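Local coordinates for protein decaprenyl diphosphate synthase (Rhodobacter capsulatus, PDB 3MZV) that probably makes long all-trans polyprenyl diphosphates from farnesyl and isopentenyl diphosphates with magnesium, supplying the side chain of isoprenoid quinones, at residues I41-T45 / V120-L124; K179-F184 / L212-Q217; E260-W264 / L284-H288. One frame throughout, in Å; residues are numbered along the deposited sequence.

Contact 1 (I41-T45 / V120-L124)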
# COMPACT_ATOMS: atom_id res chain seq x y z
N ILE B 41 -9.80 -6.50 -10.06
CA ILE B 41 -9.32 -5.22 -9.52
C ILE B 41 -10.34 -4.07 -9.67
O ILE B 41 -10.78 -3.50 -8.67
CB ILE B 41 -7.93 -4.84 -10.08
CG1 ILE B 41 -6.85 -5.72 -9.43
CG2 ILE B 41 -7.63 -3.37 -9.81
CD1 ILE B 41 -5.56 -5.82 -10.20
N PRO B 42 -10.72 -3.72 -10.91
CA PRO B 42 -11.75 -2.69 -11.10
C PRO B 42 -13.14 -3.13 -10.56
O PRO B 42 -13.89 -2.29 -10.04
CB PRO B 42 -11.78 -2.50 -12.63
CG PRO B 42 -11.31 -3.81 -13.16
CD PRO B 42 -10.21 -4.20 -12.21
N GLU B 43 -13.47 -4.42 -10.67
CA GLU B 43 -14.70 -4.93 -10.01
C GLU B 43 -14.70 -4.53 -8.54
O GLU B 43 -15.67 -3.94 -8.07
CB GLU B 43 -14.85 -6.45 -10.11
CG GLU B 43 -15.61 -6.91 -11.35
CD GLU B 43 -15.19 -8.31 -11.79
OE1 GLU B 43 -15.19 -9.23 -10.93
OE2 GLU B 43 -14.85 -8.47 -13.00
N VAL B 44 -13.63 -4.86 -7.83
CA VAL B 44 -13.51 -4.47 -6.40
C VAL B 44 -13.51 -2.94 -6.19
O VAL B 44 -14.16 -2.43 -5.27
CB VAL B 44 -12.24 -5.08 -5.75
CG1 VAL B 44 -12.06 -4.54 -4.32
CG2 VAL B 44 -12.31 -6.63 -5.76
N THR B 45 -12.77 -2.22 -7.03
CA THR B 45 -12.70 -0.75 -6.93
C THR B 45 -14.05 -0.09 -7.22
O THR B 45 -14.47 0.82 -6.49
CB THR B 45 -11.65 -0.14 -7.91
OG1 THR B 45 -10.43 -0.91 -7.87
CG2 THR B 45 -11.37 1.32 -7.53
N VAL B 120 -5.97 -5.18 -3.89
CA VAL B 120 -6.62 -4.12 -4.68
C VAL B 120 -6.22 -2.76 -4.17
O VAL B 120 -5.87 -1.91 -4.96
CB VAL B 120 -8.16 -4.29 -4.72
CG1 VAL B 120 -8.81 -3.03 -5.29
CG2 VAL B 120 -8.49 -5.50 -5.59
N GLY B 121 -6.19 -2.57 -2.86
CA GLY B 121 -5.71 -1.33 -2.30
C GLY B 121 -4.26 -1.07 -2.74
O GLY B 121 -3.89 0.07 -3.06
N ASP B 122 -3.44 -2.11 -2.76
CA ASP B 122 -2.04 -1.90 -3.21
C ASP B 122 -1.95 -1.44 -4.70
O ASP B 122 -1.15 -0.55 -5.09
CB ASP B 122 -1.20 -3.18 -3.04
CG ASP B 122 -0.93 -3.53 -1.56
OD1 ASP B 122 -1.07 -2.68 -0.71
OD2 ASP B 122 -0.53 -4.68 -1.29
N TYR B 123 -2.73 -2.11 -5.54
CA TYR B 123 -2.84 -1.76 -6.95
C TYR B 123 -3.22 -0.30 -7.15
O TYR B 123 -2.59 0.38 -7.95
CB TYR B 123 -3.86 -2.65 -7.66
CG TYR B 123 -3.81 -2.52 -9.18
CD1 TYR B 123 -2.76 -3.08 -9.91
CD2 TYR B 123 -4.77 -1.78 -9.87
CE1 TYR B 123 -2.71 -2.98 -11.30
CE2 TYR B 123 -4.72 -1.68 -11.27
CZ TYR B 123 -3.70 -2.26 -11.97
OH TYR B 123 -3.63 -2.17 -13.35
N LEU B 124 -4.23 0.18 -6.44
CA LEU B 124 -4.68 1.55 -6.58
C LEU B 124 -3.64 2.55 -6.06
O LEU B 124 -3.42 3.60 -6.66
CB LEU B 124 -5.98 1.77 -5.80
CG LEU B 124 -7.11 0.82 -6.23
CD1 LEU B 124 -8.37 1.12 -5.47
CD2 LEU B 124 -7.31 0.90 -7.74
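Ile41 lies against Tyr123 and Val120 where helix 40-49 crosses helix 114-133. The two short axes run 96° apart and come within 10.0 Å. From CB of Ile41 the side chain forks. With CG1 beside the backbone N (chi1 -74°), CG2 stands anti to that N, which puts this methyl at the ring of Tyr123. Ile41 CG2 is 3.3 Å from Tyr123 CD2, a tight approach. CG1 passes Val120, 4.2 Å from its CG2. At the tip, Ile41 CD1 sits over the centre of the Tyr123 ring in a CH-pi contact, 3.9 Å from the centroid and 12° off the normal. One turn on, Val44 CG1 meets Val120 CG1 at 3.7 Å. Thr45 and Leu124 reach toward each other, with Thr45 CG2 3.6 Å from Leu124 CD1. The hydroxyl of Thr45 turns back to its own helix. Thr45 OG1 donates to Ile41 O at 2.7 Å, from above the carbonyl plane, and Thr45 N donates to the same oxygen. With an alanine here, Ile41 O is likely to lose the hydroxyl donor, and a gap would probably open at Leu124 where the Thr45 methyl now meets CD1. The hydroxyl of Tyr123 hydrogen-bonds outside the contact, with Arg127 and Ser34 O. Glu153 of the second subunit packs on Ile41 and Tyr123, placing the contact near the dimer interface. No hydrogen bond joins the two segments, so the crossing is held by buried apolar surface, with the threonine hydroxyl satisfied within its own helix.

Contact 2 (K179-F184 / L212-Q217)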
# COMPACT_ATOMS: atom_id res chain seq x y z
N LYS B 179 -4.54 9.72 10.79
CA LYS B 179 -5.55 8.87 10.15
C LYS B 179 -6.50 9.61 9.21
O LYS B 179 -7.10 9.01 8.31
CB LYS B 179 -6.40 8.27 11.26
CG LYS B 179 -7.16 7.06 10.91
CD LYS B 179 -8.52 6.92 11.62
CE LYS B 179 -8.68 7.57 12.97
NZ LYS B 179 -10.05 7.28 13.52
N THR B 180 -6.78 10.88 9.53
CA THR B 180 -7.84 11.61 8.84
C THR B 180 -7.41 12.98 8.34
O THR B 180 -7.63 13.30 7.15
CB THR B 180 -9.12 11.76 9.69
OG1 THR B 180 -9.71 10.46 9.92
CG2 THR B 180 -10.17 12.67 8.97
N ALA B 181 -6.81 13.80 9.21
CA ALA B 181 -6.52 15.19 8.82
C ALA B 181 -5.42 15.30 7.77
O ALA B 181 -5.47 16.19 6.94
CB ALA B 181 -6.14 16.04 10.01
N ALA B 182 -4.44 14.39 7.85
CA ALA B 182 -3.25 14.45 7.00
C ALA B 182 -3.62 14.42 5.54
O ALA B 182 -2.99 15.11 4.76
CB ALA B 182 -2.26 13.34 7.33
N LEU B 183 -4.63 13.64 5.16
CA LEU B 183 -5.03 13.61 3.77
C LEU B 183 -5.81 14.82 3.35
O LEU B 183 -5.71 15.25 2.19
CB LEU B 183 -5.76 12.31 3.41
CG LEU B 183 -6.02 11.96 1.94
CD1 LEU B 183 -4.69 11.93 1.15
CD2 LEU B 183 -6.83 10.62 1.82
N PHE B 184 -6.62 15.38 4.25
CA PHE B 184 -7.34 16.64 3.96
C PHE B 184 -6.33 17.78 3.76
O PHE B 184 -6.44 18.55 2.83
CB PHE B 184 -8.24 17.09 5.14
CG PHE B 184 -9.57 16.46 5.20
CD1 PHE B 184 -9.72 15.11 5.30
CD2 PHE B 184 -10.70 17.25 5.35
CE1 PHE B 184 -10.99 14.53 5.44
CE2 PHE B 184 -11.94 16.68 5.52
CZ PHE B 184 -12.09 15.32 5.52
N LEU B 212 -10.08 21.35 9.21
CA LEU B 212 -11.33 20.77 8.77
C LEU B 212 -11.32 19.26 8.99
O LEU B 212 -12.36 18.69 9.31
CB LEU B 212 -11.61 21.10 7.29
CG LEU B 212 -12.96 20.80 6.64
CD1 LEU B 212 -13.98 21.80 7.06
CD2 LEU B 212 -12.75 20.80 5.10
N GLY B 213 -10.19 18.61 8.70
CA GLY B 213 -10.10 17.16 8.83
C GLY B 213 -10.19 16.72 10.29
O GLY B 213 -10.88 15.75 10.61
N ILE B 214 -9.50 17.47 11.16
CA ILE B 214 -9.64 17.29 12.59
C ILE B 214 -11.11 17.42 13.02
O ILE B 214 -11.63 16.50 13.62
CB ILE B 214 -8.75 18.21 13.37
CG1 ILE B 214 -7.31 17.82 13.21
CG2 ILE B 214 -9.15 18.14 14.91
CD1 ILE B 214 -6.35 18.90 13.59
N ALA B 215 -11.79 18.50 12.63
CA ALA B 215 -13.21 18.67 12.92
C ALA B 215 -14.01 17.52 12.42
O ALA B 215 -14.89 17.03 13.10
CB ALA B 215 -13.77 20.02 12.32
N PHE B 216 -13.68 17.07 11.22
CA PHE B 216 -14.46 16.04 10.59
C PHE B 216 -14.45 14.73 11.41
O PHE B 216 -15.47 14.12 11.64
CB PHE B 216 -13.82 15.82 9.20
CG PHE B 216 -14.53 14.86 8.34
CD1 PHE B 216 -15.51 15.30 7.47
CD2 PHE B 216 -14.13 13.52 8.31
CE1 PHE B 216 -16.13 14.39 6.59
CE2 PHE B 216 -14.75 12.60 7.45
CZ PHE B 216 -15.74 13.04 6.59
N GLN B 217 -13.28 14.34 11.87
CA GLN B 217 -13.13 13.14 12.67
C GLN B 217 -13.77 13.31 14.06
O GLN B 217 -14.39 12.40 14.55
CB GLN B 217 -11.70 12.74 12.86
CG GLN B 217 -11.56 11.42 13.59
CD GLN B 217 -12.18 10.28 12.83
OE1 GLN B 217 -13.06 9.56 13.33
NE2 GLN B 217 -11.76 10.14 11.60
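Phe184 lies with one ring face over Gly213. Gly213 CA is 3.7 Å from the centroid of that ring, a CH-pi contact offset toward the rim. Phe216 CG is anti to the backbone N (chi1 -176°), which brings one face of its ring to Phe184 CZ, 3.8 Å from Phe216 CG. The two rings are oblique, their planes 53° apart. Beside them Ala181 CA is 4.1 Å from Gly213 CA. A beta carbon at Gly213 would clash with Ala181 CA, so the close approach probably relies on the missing side chain. Ala181 CB also meets Ile214 CG1 at 3.8 Å. Thr180 CG2 lies 3.6 Å from Gly213 O, and the Thr180 side chain crosses that of Gln217 at about a right angle. The segments run roughly antiparallel, with axes 7.7 Å apart. A wider pi-type turn at 179-181 lies in the first of them. Further out, Lys179 NZ hydrogen-bonds to Gln158 OE1, Leu60 touches Phe184, and Val328 lies against Phe216. Close helix pairing of this kind belongs to the all-helical core of the isoprenoid synthase fold. As in relatives, helix 199-224 carries the second aspartate-rich motif, to which Asp221, one turn beyond Gln217, belongs.

Contact 3 (E260-W264 / L284-H288)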
# COMPACT_ATOMS: atom_id res chain seq x y z
N GLU B 260 -15.60 4.82 39.15
CA GLU B 260 -15.77 5.04 37.71
C GLU B 260 -14.63 4.49 36.91
O GLU B 260 -14.86 3.92 35.83
CB GLU B 260 -16.01 6.51 37.34
CG GLU B 260 -17.32 7.06 37.82
CD GLU B 260 -17.57 8.60 37.51
OE1 GLU B 260 -16.78 9.22 36.81
OE2 GLU B 260 -18.58 9.17 38.00
N ARG B 261 -13.41 4.65 37.42
CA ARG B 261 -12.23 4.12 36.77
C ARG B 261 -12.34 2.62 36.63
O ARG B 261 -11.97 2.07 35.60
CB ARG B 261 -10.98 4.50 37.56
CG ARG B 261 -9.70 4.46 36.78
CD ARG B 261 -8.53 5.17 37.55
NE ARG B 261 -8.97 6.23 38.47
CZ ARG B 261 -8.91 6.19 39.82
NH1 ARG B 261 -8.39 5.15 40.47
NH2 ARG B 261 -9.35 7.23 40.53
N ALA B 262 -12.85 1.94 37.66
CA ALA B 262 -13.08 0.51 37.59
C ALA B 262 -14.06 0.13 36.46
O ALA B 262 -13.86 -0.86 35.77
CB ALA B 262 -13.53 -0.08 38.96
N PHE B 263 -15.11 0.92 36.28
CA PHE B 263 -16.01 0.72 35.13
C PHE B 263 -15.26 0.86 33.81
O PHE B 263 -15.34 -0.01 32.96
CB PHE B 263 -17.13 1.75 35.13
CG PHE B 263 -17.89 1.80 33.84
CD1 PHE B 263 -18.81 0.80 33.53
CD2 PHE B 263 -17.64 2.78 32.91
CE1 PHE B 263 -19.50 0.83 32.34
CE2 PHE B 263 -18.35 2.83 31.71
CZ PHE B 263 -19.28 1.85 31.43
N TRP B 264 -14.53 1.95 33.65
CA TRP B 264 -13.76 2.15 32.42
C TRP B 264 -12.71 1.05 32.21
O TRP B 264 -12.51 0.58 31.09
CB TRP B 264 -13.08 3.53 32.37
CG TRP B 264 -14.07 4.63 32.28
CD1 TRP B 264 -14.29 5.57 33.21
CD2 TRP B 264 -14.99 4.91 31.20
NE1 TRP B 264 -15.29 6.41 32.83
CE2 TRP B 264 -15.73 6.05 31.58
CE3 TRP B 264 -15.23 4.32 29.94
CZ2 TRP B 264 -16.70 6.61 30.77
CZ3 TRP B 264 -16.18 4.87 29.13
CH2 TRP B 264 -16.95 5.99 29.55
N LEU B 284 -22.03 8.39 32.06
CA LEU B 284 -20.85 9.02 32.67
C LEU B 284 -20.36 10.21 31.86
O LEU B 284 -19.94 11.26 32.41
CB LEU B 284 -19.70 8.02 32.87
CG LEU B 284 -19.96 6.90 33.91
CD1 LEU B 284 -18.73 6.04 34.08
CD2 LEU B 284 -20.44 7.54 35.30
N MET B 285 -20.37 10.06 30.53
CA MET B 285 -20.00 11.13 29.66
C MET B 285 -20.86 12.37 29.90
O MET B 285 -20.32 13.48 30.05
CB MET B 285 -20.06 10.68 28.19
CG MET B 285 -19.10 9.61 27.85
SD MET B 285 -19.31 9.01 26.06
CE MET B 285 -17.82 8.04 26.08
N THR B 286 -22.18 12.17 29.99
CA THR B 286 -23.12 13.23 30.20
C THR B 286 -22.92 13.91 31.57
O THR B 286 -22.83 15.13 31.66
CB THR B 286 -24.58 12.73 30.07
OG1 THR B 286 -24.80 12.32 28.71
CG2 THR B 286 -25.58 13.86 30.38
N LYS B 287 -22.77 13.11 32.61
CA LYS B 287 -22.46 13.63 33.97
C LYS B 287 -21.26 14.55 33.97
O LYS B 287 -21.30 15.62 34.57
CB LYS B 287 -22.22 12.42 34.91
CG LYS B 287 -21.64 12.66 36.32
CD LYS B 287 -21.43 11.27 36.98
CE LYS B 287 -21.16 11.37 38.46
NZ LYS B 287 -19.72 11.23 38.71
N HIS B 288 -20.19 14.15 33.26
CA HIS B 288 -18.94 14.90 33.18
C HIS B 288 -18.82 15.97 32.06
O HIS B 288 -17.80 16.63 31.94
CB HIS B 288 -17.77 13.92 33.08
CG HIS B 288 -17.56 13.14 34.32
ND1 HIS B 288 -17.37 13.75 35.55
CD2 HIS B 288 -17.47 11.80 34.53
CE1 HIS B 288 -17.19 12.81 36.46
NE2 HIS B 288 -17.23 11.63 35.88
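Glu260 reaches across to Lys287 and His288, tying together two successive helices of the all-helical isoprenoid synthase fold, 258-270 and 277-287. Its chain is extended beyond CG (chi2 178°), which carries the carboxylate over to the other segment. Each oxygen has its own partner. His288 NE2 donates to Glu260 OE1 at 2.6 Å, and the bond is nearly straight, with an N-H...O angle of 169°. OE1 uses its syn lone pair and lies in the plane of the imidazole, at the ring edge. The carboxylate itself is turned 67° from that plane. Lys287 NZ donates to Glu260 OE2 in a salt bridge modelled at 2.5 Å, a length so short that it is doubtful. The carboxylate would probably favour a positive charge on His288 as well. Backbone donors are met within each segment: His288 N bonds to Leu284 O, and Trp264 N to Glu260 O. Outside, Glu260 N hydrogen-bonds to Asp257 OD1.

Beside the polar bridge Leu284 fills the apolar side. Leu284 CD1 is 3.6 Å from Phe263 CD2 and 3.9 Å from Trp264 CE2. Phe263 CD2 also sits over the centre of one face of the Trp264 ring. Val249 and Leu291 add apolar cover at Met285. At the six-membered ring of the indole, Met285 CE meets Trp264 CH2 at 4.1 Å.

In the fold
The three contacts come in series along the chain, each closing before the next opens. Contact 1 joins helices 40-49 and 114-133, contact 2 helices 169-194 and 199-224, and contact 3 helices 258-270 and 277-287. Contact 2 lies near the middle, its centre about 5 Å from the centre of the chain. The centre of contact 1 is about 24 Å from that of contact 2, and that of contact 3 about 27 Å. Contacts 1 and 3 lie on opposite sides of the chain's centre, about 43 Å apart between centres. Contact 1 faces the second subunit, while contacts 2 and 3 meet no other chain. Together they mark the dimer side, the core and the far end of one all-helical fold.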